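Local coordinates for putative ring-cleaving dioxygenase MhqO (Bacillus subtilis subsp. subtilis, PDB 3OAJ), which probably acts as an iron(II)-dependent extradiol dioxygenase that cleaves aromatic rings and may contribute to the breakdown of aromatic compounds, at residues E96-K101 and G143-D148; L287-P290 and H296-Q299; L177-K182 and V187-A192. All coordinates share one frame; numbering follows the deposited sequence.

Interaction 1. Residues E96-K101 and G143-D148; sequences EKRLEK and GEVTPD
Charge pairing between K101 and E144 makes the one direct polar link from helix 92-101 to the loop 143-148: K101 NZ lies 3.1 Å from E144 OE2, a salt bridge between two long, extended side chains at the protein surface. R98 carries the opposite charge to E144 as well, but its NH1 stays 4.4 Å from E144 OE1, too far for a bridge.

Water closes that gap. One water takes a bond from R98 NH1 at 2.9 Å and gives one to E144 OE1. A second, also in the guanidinium plane, accepts from R98 NH2 and from the backbone N of E144, so the arginine is also linked, through water, to the loop's main chain. With CG anti to the backbone N (chi1 -179°) and the chain straight out to NE, R98 reaches well clear of the helix.

The apolar part is small: V145 CG2 sits over one face of that guanidinium, 3.8 Å from R98 NE. Bonds from R98 NE to V29 O and from R98 NH2 to G28 O further fix the group's rotation.

Salt bridge, waters and methyl together join helix 92-101, within the first vicinal oxygen chelate (VOC) sequence range, to the connection between strands 126-131 and 153-160.

Interaction 2. Residues L287-P290 and H296-Q299; sequences LMLP and HRTQ
R297 sends its CG anti to the backbone N (chi1 -174°) and then bends at chi3 (-82°), which lays its guanidinium against L289 and brings its far end to the carbonyl of L287. An arginine in the first turn of helix 297-303, just after the N-cap residue H296, thus grips a carbonyl of the preceding loop with both terminal nitrogens.

The two bonds converge on the same oxygen: R297 NH2 to L287 O at 2.9 Å is the straighter (158° at the hydrogen), and R297 NH1 to L287 O at 3.2 Å is more bent. The oxygen lies in the guanidinium plane, while the two donors come to it from one face of the carbonyl, somewhat tilted from its plane.

E294 forms a salt bridge with R297 NE and E301 with R297 NH2, so the group is held by carboxylates as well as by the carbonyl, and its positive charge is probably well balanced. M288 turns away from the helix, and its backbone bonds to Q37 tie this segment to edge strand 33-39.

The apolar contact is made by L289, whose CD1 methyl stands over one guanidinium face, offset toward its rim, 3.6 Å from R297 CZ.

Interaction 3. Residues L177-K182 and V187-A192; sequences LERVGK and VRYRSA
Y189 and R179 meet as a non-hydrogen-bonded pair of an antiparallel hairpin. With CG anti to its carbonyl carbon (chi1 -72°), the tyrosine lays its ring beside R179 CA and CB, its CE1 3.7 Å from R179 CB. The ring crosses the R179 chain at a slant, and the guanidinium plane stands almost perpendicular to it (89°). Y189 OH bonds to E172.

The tight part is the backbone ladder and the buried side chains beside it. E178 and R190 bond both ways, each N to the other's O at 2.8 Å. Next comes a classic beta bulge, in which V180 and G181 both face R188: V180 N gives to R188 O at 2.8 Å, and R188 N to G181 O at 2.9 Å. The phi of 157° at G181 suits a residue without a side chain. L177 CD2 packs on Y189 CB at 3.9 Å.

Looser are the exposed spots: V180 rests its CG2 on R190 CB at 3.8 Å, and on the Y189 face, near the turn, exposed K182 sets its CG against buried V187.

Strand 178-183 is the edge of its sheet. Strand 186-190 continues inward to strand 198-202, and helix 164-174 covers the Y189 face through A168 and L171.

In the fold
The three contacts lie far apart on the periphery, with centres 30 to 42 Å from one another; interactions 2 and 3 sit on opposite sides of the chain's centre. Each mixes buried and more open residues, and all are away from the metal site. Interaction 3 is the most extensive and the only one within a sheet, built on backbone bonds between adjacent strands. Interactions 1 and 2 instead join a helix to a loop, and both place an aliphatic group over an arginine's face; interaction 1 adds a lysine-glutamate salt bridge, and its arginine reaches the loop's polar groups through waters, whereas that of interaction 2 binds a carbonyl directly. Interaction 2 lies against edge strand 33-39; interaction 3 includes edge strand 178-183 of the other sheet.

Interaction 1. Residues E96-K101 and G143-D148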
# COMPACT_ATOMS: atom_id res chain seq x y z
N GLU A 96 13.25 15.13 5.29
CA GLU A 96 13.84 15.14 6.62
C GLU A 96 13.44 16.40 7.38
O GLU A 96 12.99 16.31 8.53
CB GLU A 96 15.36 14.97 6.55
CG GLU A 96 15.76 13.56 6.15
CD GLU A 96 17.23 13.39 5.80
OE1 GLU A 96 17.91 14.37 5.45
OE2 GLU A 96 17.68 12.23 5.84
N LYS A 97 13.58 17.56 6.73
CA LYS A 97 13.23 18.84 7.39
C LYS A 97 11.71 18.91 7.67
O LYS A 97 11.28 19.43 8.70
CB LYS A 97 13.71 20.07 6.60
CG LYS A 97 15.21 20.19 6.45
CD LYS A 97 15.95 20.34 7.75
CE LYS A 97 17.42 20.68 7.47
NZ LYS A 97 18.08 21.23 8.67
N ARG A 98 10.91 18.36 6.75
CA ARG A 98 9.47 18.34 6.93
C ARG A 98 9.06 17.44 8.10
O ARG A 98 8.23 17.83 8.93
CB ARG A 98 8.77 17.94 5.64
CG ARG A 98 7.25 17.91 5.72
CD ARG A 98 6.63 17.73 4.32
NE ARG A 98 5.18 17.88 4.35
CZ ARG A 98 4.54 19.04 4.33
NH1 ARG A 98 5.22 20.19 4.28
NH2 ARG A 98 3.21 19.06 4.36
N LEU A 99 9.63 16.24 8.18
CA LEU A 99 9.37 15.38 9.35
C LEU A 99 9.75 16.04 10.68
O LEU A 99 9.01 15.92 11.68
CB LEU A 99 10.05 14.01 9.20
CG LEU A 99 9.50 13.10 8.10
CD1 LEU A 99 10.38 11.88 7.98
CD2 LEU A 99 8.02 12.72 8.29
N GLU A 100 10.89 16.70 10.69
CA GLU A 100 11.30 17.49 11.86
C GLU A 100 10.30 18.58 12.25
O GLU A 100 10.01 18.69 13.40
CB GLU A 100 12.71 18.08 11.67
CG GLU A 100 13.15 18.93 12.78
CD GLU A 100 14.45 19.66 12.55
OE1 GLU A 100 14.51 20.64 11.77
OE2 GLU A 100 15.39 19.30 13.28
N LYS A 101 9.82 19.31 11.27
CA LYS A 101 8.82 20.38 11.46
C LYS A 101 7.56 19.82 12.12
O LYS A 101 6.93 20.48 12.96
CB LYS A 101 8.49 21.01 10.10
CG LYS A 101 7.41 22.09 10.05
CD LYS A 101 7.10 22.40 8.59
CE LYS A 101 5.88 23.29 8.41
NZ LYS A 101 5.82 23.74 6.98
N GLY A 143 -0.12 21.74 0.28
CA GLY A 143 0.76 22.47 1.19
C GLY A 143 2.06 22.83 0.50
O GLY A 143 2.05 23.34 -0.63
N GLU A 144 3.18 22.54 1.16
CA GLU A 144 4.50 22.80 0.60
C GLU A 144 4.99 21.67 -0.31
O GLU A 144 6.07 21.76 -0.90
CB GLU A 144 5.53 23.02 1.73
CG GLU A 144 5.39 24.37 2.45
CD GLU A 144 6.44 24.58 3.55
OE1 GLU A 144 7.48 23.89 3.54
OE2 GLU A 144 6.21 25.46 4.41
N VAL A 145 4.20 20.61 -0.46
CA VAL A 145 4.64 19.46 -1.26
C VAL A 145 4.38 19.75 -2.75
O VAL A 145 3.23 19.91 -3.16
CB VAL A 145 3.97 18.13 -0.82
CG1 VAL A 145 4.56 16.93 -1.58
CG2 VAL A 145 4.15 17.91 0.68
N THR A 146 5.46 19.81 -3.52
CA THR A 146 5.44 20.19 -4.93
C THR A 146 6.05 19.05 -5.77
O THR A 146 6.71 18.18 -5.24
CB THR A 146 6.22 21.50 -5.15
OG1 THR A 146 7.50 21.38 -4.53
CG2 THR A 146 5.52 22.69 -4.51
N PRO A 147 5.83 19.06 -7.10
CA PRO A 147 6.21 17.89 -7.91
C PRO A 147 7.70 17.52 -7.86
O PRO A 147 8.05 16.36 -8.08
CB PRO A 147 5.77 18.28 -9.33
CG PRO A 147 4.66 19.24 -9.11
CD PRO A 147 5.05 20.03 -7.89
N ASP A 148 8.55 18.50 -7.54
CA ASP A 148 9.98 18.27 -7.50
C ASP A 148 10.41 17.45 -6.28
O ASP A 148 11.50 16.90 -6.25
CB ASP A 148 10.77 19.60 -7.63
CG ASP A 148 10.44 20.58 -6.52
OD1 ASP A 148 9.41 20.43 -5.86
OD2 ASP A 148 11.23 21.53 -6.30
O HOH W 1 7.91 21.15 4.28
O HOH W 2 2.31 21.86 4.05
O HOH W 3 8.97 24.36 5.96

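Interaction 2. Residues L287-P290 and H296-Q299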
# COMPACT_ATOMS: atom_id res chain seq x y z
N LEU A 287 -18.54 10.45 -0.24
CA LEU A 287 -18.62 9.07 0.21
C LEU A 287 -19.29 8.21 -0.86
O LEU A 287 -20.49 8.32 -1.12
CB LEU A 287 -19.37 8.94 1.55
CG LEU A 287 -19.46 7.51 2.09
CD1 LEU A 287 -18.12 6.99 2.64
CD2 LEU A 287 -20.58 7.36 3.11
N MET A 288 -18.49 7.35 -1.49
CA MET A 288 -19.00 6.43 -2.49
C MET A 288 -19.33 5.10 -1.83
O MET A 288 -18.61 4.65 -0.94
CB MET A 288 -17.98 6.23 -3.61
CG MET A 288 -17.44 7.54 -4.20
SD MET A 288 -18.74 8.73 -4.66
CE MET A 288 -19.49 7.82 -6.00
N LEU A 289 -20.43 4.48 -2.24
CA LEU A 289 -20.86 3.22 -1.63
C LEU A 289 -20.97 2.08 -2.62
O LEU A 289 -21.43 2.31 -3.74
CB LEU A 289 -22.21 3.39 -0.93
CG LEU A 289 -22.26 4.29 0.30
CD1 LEU A 289 -23.69 4.41 0.82
CD2 LEU A 289 -21.33 3.81 1.42
N PRO A 290 -20.55 0.85 -2.21
CA PRO A 290 -20.93 -0.32 -3.00
C PRO A 290 -22.46 -0.26 -3.17
O PRO A 290 -23.17 0.01 -2.19
CB PRO A 290 -20.48 -1.49 -2.12
CG PRO A 290 -19.34 -0.95 -1.29
CD PRO A 290 -19.71 0.50 -1.05
N HIS A 296 -28.96 1.69 2.30
CA HIS A 296 -28.69 1.93 3.72
C HIS A 296 -27.82 3.17 3.94
O HIS A 296 -27.21 3.31 5.00
CB HIS A 296 -28.06 0.69 4.37
CG HIS A 296 -28.83 -0.58 4.16
ND1 HIS A 296 -30.15 -0.73 4.54
CD2 HIS A 296 -28.47 -1.76 3.61
CE1 HIS A 296 -30.56 -1.94 4.23
NE2 HIS A 296 -29.56 -2.60 3.67
N ARG A 297 -27.77 4.07 2.95
CA ARG A 297 -26.88 5.23 3.03
C ARG A 297 -27.07 5.99 4.34
O ARG A 297 -26.08 6.41 4.95
CB ARG A 297 -27.01 6.15 1.80
CG ARG A 297 -26.00 7.31 1.74
CD ARG A 297 -25.98 8.06 0.40
NE ARG A 297 -25.18 7.39 -0.64
CZ ARG A 297 -23.89 7.61 -0.89
NH1 ARG A 297 -23.28 6.94 -1.87
NH2 ARG A 297 -23.19 8.48 -0.17
N THR A 298 -28.32 6.14 4.79
CA THR A 298 -28.62 6.85 6.05
C THR A 298 -28.03 6.16 7.29
O THR A 298 -27.38 6.81 8.09
CB THR A 298 -30.13 7.08 6.25
OG1 THR A 298 -30.68 7.66 5.07
CG2 THR A 298 -30.39 8.03 7.42
N GLN A 299 -28.27 4.86 7.42
CA GLN A 299 -27.66 4.03 8.47
C GLN A 299 -26.14 4.16 8.46
O GLN A 299 -25.49 4.28 9.51
CB GLN A 299 -28.03 2.56 8.26
CG GLN A 299 -29.14 2.00 9.16
CD GLN A 299 -30.32 2.92 9.32
OE1 GLN A 299 -30.22 3.97 9.96
NE2 GLN A 299 -31.47 2.53 8.78

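Interaction 3. Residues L177-K182 and V187-A192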
# COMPACT_ATOMS: atom_id res chain seq x y z
N LEU A 177 9.55 -11.97 -10.51
CA LEU A 177 10.46 -10.91 -10.09
C LEU A 177 11.91 -11.36 -10.28
O LEU A 177 12.23 -12.54 -10.15
CB LEU A 177 10.22 -10.47 -8.63
CG LEU A 177 8.97 -9.63 -8.36
CD1 LEU A 177 7.70 -10.47 -8.26
CD2 LEU A 177 9.14 -8.81 -7.09
N GLU A 178 12.77 -10.41 -10.62
CA GLU A 178 14.19 -10.69 -10.81
C GLU A 178 14.94 -10.57 -9.48
O GLU A 178 14.78 -9.59 -8.76
CB GLU A 178 14.76 -9.70 -11.82
CG GLU A 178 16.18 -9.96 -12.28
CD GLU A 178 16.61 -8.99 -13.38
OE1 GLU A 178 15.76 -8.65 -14.25
OE2 GLU A 178 17.78 -8.56 -13.37
N ARG A 179 15.75 -11.57 -9.17
CA ARG A 179 16.65 -11.50 -8.02
C ARG A 179 17.76 -10.47 -8.27
O ARG A 179 18.52 -10.58 -9.24
CB ARG A 179 17.24 -12.88 -7.71
CG ARG A 179 17.72 -13.07 -6.27
CD ARG A 179 18.75 -14.18 -6.22
NE ARG A 179 18.38 -15.27 -5.33
CZ ARG A 179 19.18 -15.78 -4.38
NH1 ARG A 179 20.40 -15.31 -4.20
NH2 ARG A 179 18.74 -16.79 -3.62
N VAL A 180 17.84 -9.49 -7.39
CA VAL A 180 18.89 -8.47 -7.46
C VAL A 180 20.14 -8.91 -6.73
O VAL A 180 21.25 -8.82 -7.26
CB VAL A 180 18.38 -7.11 -6.92
CG1 VAL A 180 19.50 -6.07 -6.91
CG2 VAL A 180 17.18 -6.63 -7.74
N GLY A 181 19.97 -9.45 -5.52
CA GLY A 181 21.11 -9.88 -4.73
C GLY A 181 20.74 -9.92 -3.27
O GLY A 181 19.61 -9.60 -2.88
N LYS A 182 21.72 -10.30 -2.46
CA LYS A 182 21.57 -10.35 -1.01
C LYS A 182 22.55 -9.35 -0.37
O LYS A 182 23.63 -9.11 -0.91
CB LYS A 182 21.85 -11.76 -0.50
CG LYS A 182 20.87 -12.82 -1.02
CD LYS A 182 21.13 -14.19 -0.41
CE LYS A 182 20.04 -15.17 -0.83
NZ LYS A 182 20.47 -16.59 -0.58
N VAL A 187 17.19 -10.42 1.07
CA VAL A 187 17.30 -10.66 -0.36
C VAL A 187 16.38 -9.67 -1.06
O VAL A 187 15.26 -9.39 -0.59
CB VAL A 187 17.01 -12.15 -0.75
CG1 VAL A 187 15.61 -12.56 -0.34
CG2 VAL A 187 17.24 -12.37 -2.25
N ARG A 188 16.87 -9.11 -2.17
CA ARG A 188 16.14 -8.08 -2.92
C ARG A 188 15.68 -8.61 -4.27
O ARG A 188 16.45 -9.28 -4.99
CB ARG A 188 17.01 -6.85 -3.13
CG ARG A 188 16.38 -5.77 -4.03
CD ARG A 188 17.11 -4.44 -3.88
NE ARG A 188 16.70 -3.78 -2.65
CZ ARG A 188 16.89 -2.49 -2.38
NH1 ARG A 188 17.49 -1.71 -3.27
NH2 ARG A 188 16.46 -1.99 -1.22
N TYR A 189 14.44 -8.30 -4.60
CA TYR A 189 13.80 -8.62 -5.85
C TYR A 189 13.29 -7.37 -6.55
O TYR A 189 12.95 -6.44 -5.92
CB TYR A 189 12.65 -9.61 -5.59
CG TYR A 189 13.12 -10.99 -5.24
CD1 TYR A 189 13.55 -11.81 -6.21
CD2 TYR A 189 13.15 -11.45 -3.96
CE1 TYR A 189 14.00 -13.00 -5.96
CE2 TYR A 189 13.64 -12.72 -3.71
CZ TYR A 189 14.06 -13.46 -4.75
OH TYR A 189 14.51 -14.71 -4.65
N ARG A 190 13.24 -7.38 -7.87
CA ARG A 190 12.75 -6.25 -8.64
C ARG A 190 11.70 -6.74 -9.63
O ARG A 190 11.93 -7.72 -10.35
CB ARG A 190 13.92 -5.55 -9.35
CG ARG A 190 13.56 -4.50 -10.37
CD ARG A 190 14.81 -3.76 -10.85
NE ARG A 190 15.23 -2.74 -9.90
CZ ARG A 190 14.80 -1.48 -9.93
NH1 ARG A 190 13.95 -1.09 -10.88
NH2 ARG A 190 15.24 -0.60 -9.03
N SER A 191 10.56 -6.06 -9.67
CA SER A 191 9.54 -6.32 -10.70
C SER A 191 9.81 -5.42 -11.89
O SER A 191 10.65 -4.54 -11.81
CB SER A 191 8.12 -6.13 -10.14
OG SER A 191 7.91 -4.80 -9.72
N ALA A 192 9.09 -5.66 -12.99
CA ALA A 192 9.42 -5.00 -14.26
C ALA A 192 8.85 -3.60 -14.41
O ALA A 192 9.26 -2.85 -15.31
CB ALA A 192 9.01 -5.88 -15.45